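Local atomic coordinates of salivary nitrophorin (Cimex lectularius, PDB entry 2IMQ), a protein that carries nitric oxide on a heme and delivers it to the victim during feeding, causing vasodilation. Residues L29-G34 against D38-A43; D243-K248 against A276-T281; V9-W14 against F129-S134. All coordinates share one frame; numbering follows the deposited sequence.

How the contacts relate
The three contacts sample both sides of one layer in a two-sheet sandwich. Contacts 2 and 3 fill the space between the sheets, with centres about 8 Å apart, whereas contact 1 lies on the outer face of the sheet that holds strands 39-46, 6-17 and 274-281, the heme side. Strand 6-17 joins them. Within the sheet, Val-9 O accepts a probable hydrogen bond from Phe-278 N at 2.8 Å, and Val-12 O one from Ala-43 N at 2.9 Å. The side chain of Val-42 in contact 1 comes within about 4 Å of the heme; that of Thr-11 in contact 3 stays about 12 Å from it.

Contact 1 (L29-G34 against D38-A43); sequences LGLNSG and DVIAVA
One methyl of Leu-29 lies over two residues of strand 39-46, and the contact between 29-34 and 38-43 is built from such apolar touches. CD2 of Leu-29 meets CG2 of Val-42 at 3.7 Å and, more loosely, CG2 of Ile-40 at 4.2 Å, so that one branch bridges two alternate residues of the strand. The leucine crosses each of these side chains at about a right angle. The rotation of Val-42, with CG1 anti to the backbone N (chi1 -178°), turns CG2 rather than CG1 to the leucine. Ile-40 uses both of its arms: CG2 serves Leu-29, and the longer arm ends in CD1, which reaches CD1 of Leu-31 at 4.3 Å. Leu-68 of helix 57-70 touches Ile-40, Leu-29 and Leu-31, adding a further apolar partner to the cluster.

Polar bonds shape the backbone of 29-34. Gly-30, with positive phi (76°), closes the helix in a Schellman motif, and a type I turn from Leu-31 to Gly-34 follows, with Gly-34 N bonded to Leu-31 O at 3.1 Å. The carbonyl O of Leu-29 accepts a hydrogen bond from His-10 ND1 of the adjacent strand 6-17, which ties this part of the chain to the sheet.

The arrangement is that of a Schellman-closed helix and the following turn packed on the outer face of a sandwich sheet. Val-42 borders the heme pocket, its side chain about 9 Å from that of Cys-60, the proximal iron ligand.

Contact 2 (D243-K248 against A276-T281); sequences DRALYK and AKFRVT
Phe-278 is the central side chain where strand 243-248 faces strand 276-281, for its ring reaches across to both Tyr-247 and Ala-245. Its CE2 comes to 3.6 Å from Tyr-247 CD2 and to 4.0 Å from Tyr-247 CG, at the root of the tyrosine ring. The pair is an offset edge-to-face stack: an edge of the phenylalanine is turned toward the face of the tyrosine, the centroids are 5.6 Å apart and the planes stand at 64°. With the tyrosine CG set between its backbone N and carbonyl carbon (chi1 65°), it is the CG and CD2 side of the ring that Phe-278 CE2 meets, and the two side chains run obliquely to one another.

Ala-245 is the second focus. Its CB approaches the phenylalanine from the edge, near the ring plane, 4.4 Å from CZ, and the same methyl meets CB of Ala-276 at 3.9 Å. Two alanines facing each other let the backbones come closer here, with CA atoms 6.8 Å apart, than at Tyr-247 and Phe-278, where the CA separation is 9.4 Å. Small side chains at one end and aromatic ones at the other thus span a gap of changing width.

The strand segments run nearly parallel, at 12°, but belong to different sheets of the sandwich. Strand 243-248 is an edge strand of its sheet and lies beside strand 165-169, whose Phe-167 meets the ring of Phe-278 and touches Tyr-247. On the opposing layer, strand 274-281 lies between strands 6-17 and 255-262; Thr-11 of the former touches Phe-278, and Ile-255 and Pro-257 of the latter touch Tyr-247.

Contact 3 (V9-W14 against F129-S134); sequences VHTVSW and FSFTTS
Val-9 and Phe-131 meet in the middle of the beta sandwich of the DNase I-like fold, joining strand 6-17 of one sheet to strand 127-135 of the other. The segments run almost in the same direction, at 9°, and their axes come no closer than 10.2 Å, a gap bridged by side chains alone.

The tight part is at the Phe-131 ring. CG1 of Val-9 lies in the ring plane at its edge, 3.8 Å from CZ, its position following from a torsion that sets it anti to the backbone N (chi1 179°). The other methyl, CG2, serves Phe-129 as the two side chains slide past each other in opposite directions. Val-39 and Ala-41 of strand 39-46 also touch Phe-131, and Phe-167 of strand 165-169 meets its ring at a shallow angle.

The contact loosens farther along the strands, where Ser-13 CB and Thr-133 OG1 are 5.8 Å apart. This side is buried rather than solvent-facing, and its hydroxyls are satisfied elsewhere, Ser-13 OG by Asp-243 OD1 and Thr-133 OG1 by Ile-169 O. Between the two regimes, Thr-11 presents its methyl: CG2 reaches the ring edge 4.0 Å from Phe-131 CE2.

Contact 1 (L29-G34 against D38-A43)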
loop_
_atom_site.group_PDB
_atom_site.type_symbol
_atom_site.label_atom_id
_atom_site.label_comp_id
_atom_site.label_asym_id
_atom_site.label_seq_id
_atom_site.Cartn_x
_atom_site.Cartn_y
_atom_site.Cartn_z
ATOM N N LEU A 29 11.482 -4.450 -0.035
ATOM C CA LEU A 29 10.781 -4.921 1.145
ATOM C C LEU A 29 11.403 -4.436 2.440
ATOM O O LEU A 29 10.918 -4.731 3.523
ATOM C CB LEU A 29 10.708 -6.445 1.147
ATOM C CG LEU A 29 10.172 -7.062 -0.115
ATOM C CD1 LEU A 29 10.289 -8.557 -0.007
ATOM C CD2 LEU A 29 8.817 -6.668 -0.370
ATOM N N GLY A 30 12.442 -3.618 2.362
ATOM C CA GLY A 30 13.044 -3.048 3.534
ATOM C C GLY A 30 13.924 -4.034 4.294
ATOM O O GLY A 30 14.034 -3.885 5.487
ATOM N N LEU A 31 14.535 -4.986 3.587
ATOM C CA LEU A 31 15.321 -6.093 4.181
ATOM C C LEU A 31 16.838 -5.904 4.016
ATOM O O LEU A 31 17.650 -6.650 4.594
ATOM C CB LEU A 31 14.888 -7.426 3.565
ATOM C CG LEU A 31 13.405 -7.746 3.740
ATOM C CD1 LEU A 31 13.017 -9.097 3.064
ATOM C CD2 LEU A 31 12.997 -7.711 5.159
ATOM N N ASN A 32 17.224 -4.893 3.270
ATOM C CA ASN A 32 18.606 -4.696 2.861
ATOM C C ASN A 32 19.530 -4.142 3.935
ATOM O O ASN A 32 20.730 -3.965 3.652
ATOM C CB ASN A 32 18.642 -3.745 1.656
ATOM C CG ASN A 32 18.104 -2.322 2.000
ATOM O OD1 ASN A 32 18.774 -1.318 1.744
ATOM N ND2 ASN A 32 16.898 -2.236 2.574
ATOM N N SER A 33 19.029 -3.818 5.118
ATOM C CA SER A 33 19.865 -3.414 6.235
ATOM C C SER A 33 19.795 -4.429 7.353
ATOM O O SER A 33 20.244 -4.155 8.465
ATOM C CB SER A 33 19.511 -2.026 6.766
ATOM O OG SER A 33 18.157 -1.958 7.204
ATOM N N GLY A 34 19.278 -5.612 7.049
ATOM C CA GLY A 34 19.296 -6.729 7.968
ATOM C C GLY A 34 18.093 -6.858 8.900
ATOM O O GLY A 34 18.070 -7.731 9.754
ATOM N N ASP A 38 8.178 -9.078 11.169
ATOM C CA ASP A 38 7.276 -10.201 11.363
ATOM C C ASP A 38 6.271 -10.419 10.259
ATOM O O ASP A 38 5.956 -11.553 9.909
ATOM C CB ASP A 38 6.592 -10.044 12.710
ATOM C CG ASP A 38 7.577 -9.971 13.827
ATOM O OD1 ASP A 38 8.263 -11.011 14.081
ATOM O OD2 ASP A 38 7.810 -8.897 14.431
ATOM N N VAL A 39 5.775 -9.311 9.689
ATOM C CA VAL A 39 4.770 -9.346 8.639
ATOM C C VAL A 39 5.229 -8.431 7.504
ATOM O O VAL A 39 5.770 -7.351 7.764
ATOM C CB VAL A 39 3.401 -8.840 9.183
ATOM C CG1 VAL A 39 2.395 -8.793 8.071
ATOM C CG2 VAL A 39 3.024 -9.713 10.369
ATOM N N ILE A 40 5.040 -8.901 6.287
ATOM C CA ILE A 40 5.301 -8.058 5.101
ATOM C C ILE A 40 4.111 -8.098 4.178
ATOM O O ILE A 40 3.562 -9.172 3.884
ATOM C CB ILE A 40 6.525 -8.611 4.315
ATOM C CG1 ILE A 40 7.809 -8.596 5.145
ATOM C CG2 ILE A 40 6.768 -7.811 3.078
ATOM C CD1 ILE A 40 8.980 -9.352 4.483
ATOM N N ALA A 41 3.668 -6.923 3.724
ATOM C CA ALA A 41 2.581 -6.844 2.774
ATOM C C ALA A 41 3.059 -6.068 1.540
ATOM O O ALA A 41 3.747 -5.049 1.696
ATOM C CB ALA A 41 1.391 -6.185 3.367
ATOM N N VAL A 42 2.717 -6.583 0.381
ATOM C CA VAL A 42 3.067 -6.007 -0.915
ATOM C C VAL A 42 1.828 -5.742 -1.745
ATOM O O VAL A 42 1.077 -6.669 -2.020
ATOM C CB VAL A 42 3.980 -6.990 -1.710
ATOM C CG1 VAL A 42 4.402 -6.373 -3.043
ATOM C CG2 VAL A 42 5.216 -7.379 -0.828
ATOM N N ALA A 43 1.609 -4.508 -2.152
ATOM C CA ALA A 43 0.436 -4.160 -2.935
ATOM C C ALA A 43 0.933 -3.513 -4.229
ATOM O O ALA A 43 1.811 -2.634 -4.240
ATOM C CB ALA A 43 -0.486 -3.187 -2.205
#

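Contact 2 (D243-K248 against A276-T281)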
loop_
_atom_site.group_PDB
_atom_site.type_symbol
_atom_site.label_atom_id
_atom_site.label_comp_id
_atom_site.label_asym_id
_atom_site.label_seq_id
_atom_site.Cartn_x
_atom_site.Cartn_y
_atom_site.Cartn_z
ATOM N N ASP A 243 1.247 6.477 -4.171
ATOM C CA ASP A 243 1.273 5.342 -3.205
ATOM C C ASP A 243 1.315 5.869 -1.779
ATOM O O ASP A 243 2.160 6.710 -1.462
ATOM C CB ASP A 243 2.481 4.468 -3.479
ATOM C CG ASP A 243 2.251 3.619 -4.717
ATOM O OD1 ASP A 243 1.514 2.584 -4.575
ATOM O OD2 ASP A 243 2.692 3.899 -5.865
ATOM N N ARG A 244 0.441 5.366 -0.918
ATOM C CA ARG A 244 0.311 5.795 0.433
ATOM C C ARG A 244 0.187 4.588 1.318
ATOM O O ARG A 244 -0.251 3.523 0.905
ATOM C CB ARG A 244 -0.943 6.696 0.646
ATOM C CG ARG A 244 -1.144 7.758 -0.414
ATOM C CD ARG A 244 -0.118 8.883 -0.429
ATOM N NE ARG A 244 -0.380 9.895 0.560
ATOM C CZ ARG A 244 -1.086 10.991 0.347
ATOM N NH1 ARG A 244 -1.598 11.261 -0.857
ATOM N NH2 ARG A 244 -1.311 11.821 1.366
ATOM N N ALA A 245 0.543 4.790 2.581
ATOM C CA ALA A 245 0.260 3.815 3.655
ATOM C C ALA A 245 -0.478 4.490 4.764
ATOM O O ALA A 245 -0.016 5.503 5.301
ATOM C CB ALA A 245 1.574 3.228 4.203
ATOM N N LEU A 246 -1.626 3.937 5.102
ATOM C CA LEU A 246 -2.453 4.433 6.188
ATOM C C LEU A 246 -2.573 3.311 7.207
ATOM O O LEU A 246 -2.559 2.122 6.888
ATOM C CB LEU A 246 -3.863 4.774 5.711
ATOM C CG LEU A 246 -3.958 5.740 4.587
ATOM C CD1 LEU A 246 -5.430 5.946 4.233
ATOM C CD2 LEU A 246 -3.236 7.054 4.884
ATOM N N TYR A 247 -2.709 3.702 8.468
ATOM C CA TYR A 247 -2.866 2.735 9.554
ATOM C C TYR A 247 -3.899 3.161 10.552
ATOM O O TYR A 247 -4.179 4.338 10.692
ATOM C CB TYR A 247 -1.538 2.525 10.291
ATOM C CG TYR A 247 -0.974 3.694 11.035
ATOM C CD1 TYR A 247 -1.211 3.870 12.423
ATOM C CD2 TYR A 247 -0.216 4.645 10.424
ATOM C CE1 TYR A 247 -0.677 4.959 13.131
ATOM C CE2 TYR A 247 0.338 5.702 11.138
ATOM C CZ TYR A 247 0.102 5.873 12.466
ATOM O OH TYR A 247 0.685 6.973 13.110
ATOM N N LYS A 248 -4.433 2.164 11.254
ATOM C CA LYS A 248 -5.435 2.407 12.281
ATOM C C LYS A 248 -5.488 1.170 13.138
ATOM O O LYS A 248 -5.211 0.074 12.684
ATOM C CB LYS A 248 -6.832 2.591 11.623
ATOM C CG LYS A 248 -7.951 3.162 12.444
ATOM C CD LYS A 248 -9.168 3.406 11.534
ATOM C CE LYS A 248 -10.302 3.927 12.378
ATOM N NZ LYS A 248 -11.468 4.250 11.619
ATOM N N ALA A 276 6.797 1.449 4.093
ATOM C CA ALA A 276 6.540 1.856 5.445
ATOM C C ALA A 276 6.935 0.731 6.367
ATOM O O ALA A 276 6.790 -0.438 6.031
ATOM C CB ALA A 276 5.072 2.251 5.686
ATOM N N LYS A 277 7.393 1.111 7.530
ATOM C CA LYS A 277 7.826 0.185 8.560
ATOM C C LYS A 277 7.151 0.624 9.830
ATOM O O LYS A 277 7.174 1.802 10.190
ATOM C CB LYS A 277 9.359 0.159 8.750
ATOM C CG LYS A 277 10.136 -0.110 7.489
ATOM C CD LYS A 277 11.653 -0.100 7.731
ATOM C CE LYS A 277 12.412 -0.232 6.442
ATOM N NZ LYS A 277 13.888 -0.287 6.744
ATOM N N PHE A 278 6.539 -0.339 10.518
ATOM C CA PHE A 278 5.790 -0.067 11.757
ATOM C C PHE A 278 6.190 -1.027 12.837
ATOM O O PHE A 278 6.544 -2.163 12.550
ATOM C CB PHE A 278 4.295 -0.289 11.521
ATOM C CG PHE A 278 3.730 0.511 10.393
ATOM C CD1 PHE A 278 3.695 -0.020 9.115
ATOM C CD2 PHE A 278 3.144 1.735 10.633
ATOM C CE1 PHE A 278 3.134 0.710 8.069
ATOM C CE2 PHE A 278 2.541 2.448 9.542
ATOM C CZ PHE A 278 2.600 1.919 8.290
ATOM N N ARG A 279 5.995 -0.576 14.059
ATOM C CA ARG A 279 6.045 -1.452 15.222
ATOM C C ARG A 279 4.678 -1.391 15.901
ATOM O O ARG A 279 4.200 -0.307 16.204
ATOM C CB ARG A 279 7.113 -0.994 16.158
ATOM C CG ARG A 279 7.278 -1.775 17.436
ATOM C CD ARG A 279 8.372 -1.156 18.317
ATOM N NE ARG A 279 9.649 -1.125 17.617
ATOM C CZ ARG A 279 10.534 -0.136 17.676
ATOM N NH1 ARG A 279 10.294 0.964 18.393
ATOM N NH2 ARG A 279 11.672 -0.238 16.991
ATOM N N VAL A 280 4.034 -2.543 16.047
ATOM C CA VAL A 280 2.745 -2.626 16.722
ATOM C C VAL A 280 2.887 -3.253 18.096
ATOM O O VAL A 280 3.733 -4.133 18.282
ATOM C CB VAL A 280 1.688 -3.366 15.859
ATOM C CG1 VAL A 280 1.642 -2.781 14.456
ATOM C CG2 VAL A 280 1.904 -4.818 15.792
ATOM N N THR A 281 2.101 -2.758 19.048
ATOM C CA THR A 281 2.149 -3.246 20.448
ATOM C C THR A 281 0.909 -4.062 20.691
ATOM O O THR A 281 -0.212 -3.578 20.597
ATOM C CB THR A 281 2.254 -2.053 21.402
ATOM O OG1 THR A 281 3.448 -1.330 21.096
ATOM C CG2 THR A 281 2.394 -2.496 22.862
#

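Contact 3 (V9-W14 against F129-S134)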
loop_
_atom_site.group_PDB
_atom_site.type_symbol
_atom_site.label_atom_id
_atom_site.label_comp_id
_atom_site.label_asym_id
_atom_site.label_seq_id
_atom_site.Cartn_x
_atom_site.Cartn_y
_atom_site.Cartn_z
ATOM N N VAL A 9 6.027 -4.678 11.102
ATOM C CA VAL A 9 5.319 -4.848 9.855
ATOM C C VAL A 9 5.987 -3.938 8.861
ATOM O O VAL A 9 6.246 -2.769 9.175
ATOM C CB VAL A 9 3.807 -4.409 9.965
ATOM C CG1 VAL A 9 3.070 -4.564 8.617
ATOM C CG2 VAL A 9 3.139 -5.154 11.081
ATOM N N HIS A 10 6.320 -4.485 7.689
ATOM C CA HIS A 10 6.732 -3.683 6.519
ATOM C C HIS A 10 5.647 -3.771 5.482
ATOM O O HIS A 10 5.130 -4.855 5.215
ATOM C CB HIS A 10 8.041 -4.217 5.905
ATOM C CG HIS A 10 9.260 -3.968 6.742
ATOM N ND1 HIS A 10 10.545 -4.123 6.249
ATOM C CD2 HIS A 10 9.387 -3.573 8.033
ATOM C CE1 HIS A 10 11.403 -3.843 7.216
ATOM N NE2 HIS A 10 10.732 -3.524 8.312
ATOM N N THR A 11 5.311 -2.639 4.908
ATOM C CA THR A 11 4.425 -2.594 3.761
ATOM C C THR A 11 5.096 -1.896 2.618
ATOM O O THR A 11 5.853 -0.937 2.819
ATOM C CB THR A 11 3.097 -1.857 4.110
ATOM O OG1 THR A 11 3.333 -0.476 4.406
ATOM C CG2 THR A 11 2.422 -2.489 5.318
ATOM N N VAL A 12 4.815 -2.349 1.412
ATOM C CA VAL A 12 5.224 -1.628 0.240
ATOM C C VAL A 12 4.122 -1.597 -0.762
ATOM O O VAL A 12 3.464 -2.619 -0.985
ATOM C CB VAL A 12 6.566 -2.192 -0.345
ATOM C CG1 VAL A 12 6.419 -3.618 -0.852
ATOM C CG2 VAL A 12 7.112 -1.317 -1.434
ATOM N N SER A 13 3.920 -0.449 -1.379
ATOM C CA SER A 13 3.042 -0.440 -2.492
ATOM C C SER A 13 3.651 0.318 -3.661
ATOM O O SER A 13 4.524 1.224 -3.490
ATOM C CB SER A 13 1.705 0.113 -2.143
ATOM O OG SER A 13 1.691 1.518 -2.074
ATOM N N TRP A 14 3.173 -0.035 -4.838
ATOM C CA TRP A 14 3.701 0.541 -6.059
ATOM C C TRP A 14 2.637 0.522 -7.110
ATOM O O TRP A 14 2.101 -0.525 -7.470
ATOM C CB TRP A 14 4.871 -0.295 -6.502
ATOM C CG TRP A 14 5.731 0.279 -7.549
ATOM C CD1 TRP A 14 5.672 1.515 -8.134
ATOM C CD2 TRP A 14 6.907 -0.338 -8.029
ATOM N NE1 TRP A 14 6.714 1.645 -9.028
ATOM C CE2 TRP A 14 7.484 0.513 -8.975
ATOM C CE3 TRP A 14 7.523 -1.563 -7.766
ATOM C CZ2 TRP A 14 8.654 0.183 -9.632
ATOM C CZ3 TRP A 14 8.655 -1.878 -8.431
ATOM C CH2 TRP A 14 9.218 -1.016 -9.328
ATOM N N PHE A 129 -5.116 -8.807 12.323
ATOM C CA PHE A 129 -4.511 -7.903 11.309
ATOM C C PHE A 129 -5.371 -7.874 10.066
ATOM O O PHE A 129 -5.861 -8.910 9.632
ATOM C CB PHE A 129 -3.117 -8.401 10.888
ATOM C CG PHE A 129 -2.064 -8.228 11.915
ATOM C CD1 PHE A 129 -1.985 -9.088 13.015
ATOM C CD2 PHE A 129 -1.121 -7.233 11.797
ATOM C CE1 PHE A 129 -1.000 -8.936 13.980
ATOM C CE2 PHE A 129 -0.137 -7.075 12.741
ATOM C CZ PHE A 129 -0.078 -7.956 13.846
ATOM N N SER A 130 -5.515 -6.692 9.453
ATOM C CA SER A 130 -6.148 -6.563 8.154
ATOM C C SER A 130 -5.272 -5.654 7.318
ATOM O O SER A 130 -4.854 -4.630 7.778
ATOM C CB SER A 130 -7.576 -5.959 8.244
ATOM O OG SER A 130 -8.474 -6.817 8.954
ATOM N N PHE A 131 -5.080 -6.102 6.109
ATOM C CA PHE A 131 -4.389 -5.354 5.042
ATOM C C PHE A 131 -5.297 -5.137 3.851
ATOM O O PHE A 131 -5.842 -6.093 3.305
ATOM C CB PHE A 131 -3.134 -6.104 4.576
ATOM C CG PHE A 131 -2.072 -6.175 5.626
ATOM C CD1 PHE A 131 -2.126 -7.145 6.626
ATOM C CD2 PHE A 131 -1.103 -5.204 5.711
ATOM C CE1 PHE A 131 -1.165 -7.172 7.605
ATOM C CE2 PHE A 131 -0.147 -5.240 6.686
ATOM C CZ PHE A 131 -0.187 -6.212 7.652
ATOM N N THR A 132 -5.474 -3.874 3.453
ATOM C CA THR A 132 -6.287 -3.482 2.345
ATOM C C THR A 132 -5.442 -2.824 1.281
ATOM O O THR A 132 -4.570 -2.034 1.576
ATOM C CB THR A 132 -7.361 -2.482 2.818
ATOM O OG1 THR A 132 -8.204 -3.159 3.728
ATOM C CG2 THR A 132 -8.223 -1.939 1.690
ATOM N N THR A 133 -5.791 -3.133 0.048
ATOM C CA THR A 133 -5.411 -2.258 -1.082
ATOM C C THR A 133 -6.653 -1.897 -1.908
ATOM O O THR A 133 -7.672 -2.597 -1.845
ATOM C CB THR A 133 -4.289 -2.886 -1.943
ATOM O OG1 THR A 133 -3.695 -1.879 -2.793
ATOM C CG2 THR A 133 -4.751 -3.975 -2.819
ATOM N N SER A 134 -6.582 -0.820 -2.680
ATOM C CA SER A 134 -7.718 -0.374 -3.438
ATOM C C SER A 134 -7.256 0.364 -4.663
ATOM O O SER A 134 -6.101 0.804 -4.765
ATOM C CB SER A 134 -8.608 0.478 -2.571
ATOM O OG SER A 134 -7.898 1.639 -2.112
#